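Local structure of acyl-coenzyme A oxidase 3 (Yarrowia lipolytica, 5YS9) at residues A[425-430]-A[439-444]. The protein oxidises acyl-CoA substrates to trans-2-enoyl-CoA with FAD as cofactor, passing the electrons to oxygen to give hydrogen peroxide in peroxisomal fatty acid beta-oxidation. Residues are numbered along the deposited sequence; the frame is centred on the assembly and turned at random.
Sequences QCRQAC and NGFGQA. With FAD (flavin-adenine dinucleotide), chain D.
F441 lays one face of its ring against CA and CB of R427. R427 CA sits 3.5 Å from the ring centroid, 13° off the normal, a CH-pi contact, while R427 CB lies 3.4 Å from F441 CG. With CG anti to its own carbonyl carbon (chi1 -57°), F441 carries the ring across to the C-terminal part of helix 391-428. Farther out along the ring, F441 CE1 meets C426 C at 3.5 Å and C426 CB at 3.7 Å, and C430 SG approaches F441 CZ obliquely at 3.8 Å, a sulfur-aromatic contact. R427 extends with CG anti to the backbone N (chi1 164°), runs its CG and CD past F441 CB, then bends at chi3, and its guanidinium, perpendicular to the ring, leads away to a salt bridge with D424. N439 O lies over the opposite ring face, offset toward the rim, and F320 of helix 300-330 packs its ring obliquely against that of F441. Replacing F441 by an alanine would probably open a gap against R427 CA and CB and leave C430 SG without its aromatic neighbour. No hydrogen bond joins the segments; apolar packing of F441 unites two successive helices of the C-alpha1 domain. Beside this buried contact lies the FAD pocket of this acyl-CoA oxidase, to which Q428 and A429 belong and where Q428 O accepts a 2.8 Å hydrogen bond from FAD O3B.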
# COMPACT_ATOMS: atom_id res chain seq x y z
N GLN A 425 0.98 7.34 -0.22
CA GLN A 425 0.74 8.64 0.45
C GLN A 425 0.30 9.74 -0.49
O GLN A 425 -0.59 10.48 -0.16
CB GLN A 425 2.02 9.11 1.15
CG GLN A 425 2.29 8.43 2.48
CD GLN A 425 1.36 8.91 3.57
OE1 GLN A 425 1.00 8.15 4.45
NE2 GLN A 425 0.98 10.21 3.53
N CYS A 426 0.93 9.82 -1.64
CA CYS A 426 0.58 10.82 -2.62
C CYS A 426 -0.85 10.60 -3.07
O CYS A 426 -1.56 11.55 -3.32
CB CYS A 426 1.55 10.82 -3.79
SG CYS A 426 3.09 11.66 -3.42
N ARG A 427 -1.26 9.35 -3.16
CA ARG A 427 -2.62 9.07 -3.53
C ARG A 427 -3.59 9.58 -2.49
O ARG A 427 -4.58 10.20 -2.82
CB ARG A 427 -2.83 7.58 -3.76
CG ARG A 427 -4.28 7.13 -3.77
CD ARG A 427 -4.44 5.64 -3.86
NE ARG A 427 -4.08 4.92 -2.64
CZ ARG A 427 -4.69 5.05 -1.48
NH1 ARG A 427 -4.29 4.35 -0.44
NH2 ARG A 427 -5.68 5.89 -1.33
N GLN A 428 -3.29 9.35 -1.22
CA GLN A 428 -4.18 9.77 -0.16
C GLN A 428 -4.28 11.28 -0.12
O GLN A 428 -5.33 11.84 0.09
CB GLN A 428 -3.73 9.21 1.17
CG GLN A 428 -4.26 7.83 1.43
CD GLN A 428 -3.57 7.14 2.57
OE1 GLN A 428 -4.06 7.11 3.68
NE2 GLN A 428 -2.42 6.58 2.29
N ALA A 429 -3.14 11.92 -0.34
CA ALA A 429 -3.05 13.38 -0.41
C ALA A 429 -3.91 14.04 -1.49
O ALA A 429 -4.12 15.24 -1.43
CB ALA A 429 -1.60 13.83 -0.57
N CYS A 430 -4.37 13.28 -2.48
CA CYS A 430 -5.27 13.79 -3.51
C CYS A 430 -6.71 13.35 -3.24
O CYS A 430 -7.56 13.39 -4.16
CB CYS A 430 -4.81 13.27 -4.86
SG CYS A 430 -3.20 13.86 -5.33
N ASN A 439 -5.49 8.98 -12.66
CA ASN A 439 -4.43 9.67 -11.98
C ASN A 439 -3.25 8.76 -11.58
O ASN A 439 -2.32 9.22 -10.97
CB ASN A 439 -4.99 10.47 -10.83
CG ASN A 439 -5.86 11.60 -11.33
OD1 ASN A 439 -5.44 12.35 -12.21
ND2 ASN A 439 -7.09 11.70 -10.83
N GLY A 440 -3.30 7.47 -11.95
CA GLY A 440 -2.14 6.58 -11.99
C GLY A 440 -1.74 5.89 -10.72
O GLY A 440 -1.08 4.85 -10.76
N PHE A 441 -2.13 6.43 -9.57
CA PHE A 441 -1.76 5.84 -8.28
C PHE A 441 -2.01 4.33 -8.19
O PHE A 441 -1.14 3.58 -7.77
CB PHE A 441 -2.47 6.55 -7.14
CG PHE A 441 -2.21 8.04 -7.07
CD1 PHE A 441 -1.01 8.53 -6.60
CD2 PHE A 441 -3.19 8.95 -7.47
CE1 PHE A 441 -0.77 9.88 -6.54
CE2 PHE A 441 -2.97 10.32 -7.40
CZ PHE A 441 -1.75 10.77 -6.93
N GLY A 442 -3.19 3.88 -8.59
CA GLY A 442 -3.64 2.48 -8.41
C GLY A 442 -2.74 1.54 -9.17
O GLY A 442 -2.13 0.61 -8.58
N GLN A 443 -2.59 1.83 -10.46
CA GLN A 443 -1.79 0.99 -11.34
C GLN A 443 -0.26 1.05 -11.00
O GLN A 443 0.44 0.00 -10.86
CB GLN A 443 -2.04 1.29 -12.84
CG GLN A 443 -1.71 0.10 -13.74
CD GLN A 443 -2.40 -1.26 -13.33
OE1 GLN A 443 -1.72 -2.16 -12.78
NE2 GLN A 443 -3.69 -1.43 -13.61
N ALA A 444 0.24 2.25 -10.81
CA ALA A 444 1.61 2.39 -10.35
C ALA A 444 1.89 1.61 -9.02
O ALA A 444 2.90 0.94 -8.90
CB ALA A 444 1.89 3.84 -10.20
PA FAD D . -10.54 16.74 0.11
O1A FAD D . -11.59 16.86 1.14
O2A FAD D . -10.17 17.90 -0.74
O5B FAD D . -9.18 16.25 0.72
C5B FAD D . -8.12 16.01 -0.20
C4B FAD D . -6.83 15.91 0.57
O4B FAD D . -6.60 17.15 1.23
C3B FAD D . -6.99 14.86 1.63
O3B FAD D . -5.83 14.05 1.69
C2B FAD D . -7.09 15.62 2.92
O2B FAD D . -6.46 14.89 3.96
C1B FAD D . -6.40 16.93 2.61
N9A FAD D . -7.12 17.93 3.40
C8A FAD D . -8.34 18.41 3.14
N7A FAD D . -8.71 19.28 4.08
C5A FAD D . -7.72 19.37 4.98
C6A FAD D . -7.48 20.10 6.23
N6A FAD D . -8.38 20.96 6.74
N1A FAD D . -6.31 19.89 6.86
C2A FAD D . -5.40 19.04 6.37
N3A FAD D . -5.56 18.33 5.25
C4A FAD D . -6.68 18.46 4.53
N1 FAD D . -19.54 10.64 -2.43
C2 FAD D . -20.88 10.59 -2.45
O2 FAD D . -21.51 11.57 -2.07
N3 FAD D . -21.57 9.52 -2.84
C4 FAD D . -20.97 8.43 -3.25
O4 FAD D . -21.63 7.47 -3.61
C4X FAD D . -19.50 8.39 -3.27
N5 FAD D . -18.84 7.31 -3.67
C5X FAD D . -17.50 7.31 -3.69
C6 FAD D . -16.85 6.18 -4.14
C7 FAD D . -15.48 6.15 -4.17
C7M FAD D . -14.78 4.91 -4.64
C8 FAD D . -14.72 7.33 -3.73
C8M FAD D . -13.22 7.31 -3.76
C9 FAD D . -15.36 8.46 -3.28
C9A FAD D . -16.74 8.50 -3.25
N10 FAD D . -17.42 9.64 -2.80
C10 FAD D . -18.81 9.60 -2.82
C1' FAD D . -16.72 10.85 -2.37
C2' FAD D . -15.89 10.70 -1.09
O2' FAD D . -16.73 10.79 0.05
C3' FAD D . -14.81 11.78 -1.03
O3' FAD D . -13.73 11.34 -1.83
C4' FAD D . -14.24 12.06 0.35
O4' FAD D . -15.31 12.02 1.29
C5' FAD D . -13.63 13.45 0.47
O5' FAD D . -12.34 13.59 -0.10
P FAD D . -12.07 14.72 -1.19
O1P FAD D . -11.77 14.09 -2.49
O2P FAD D . -13.18 15.69 -1.11
O3P FAD D . -10.72 15.43 -0.78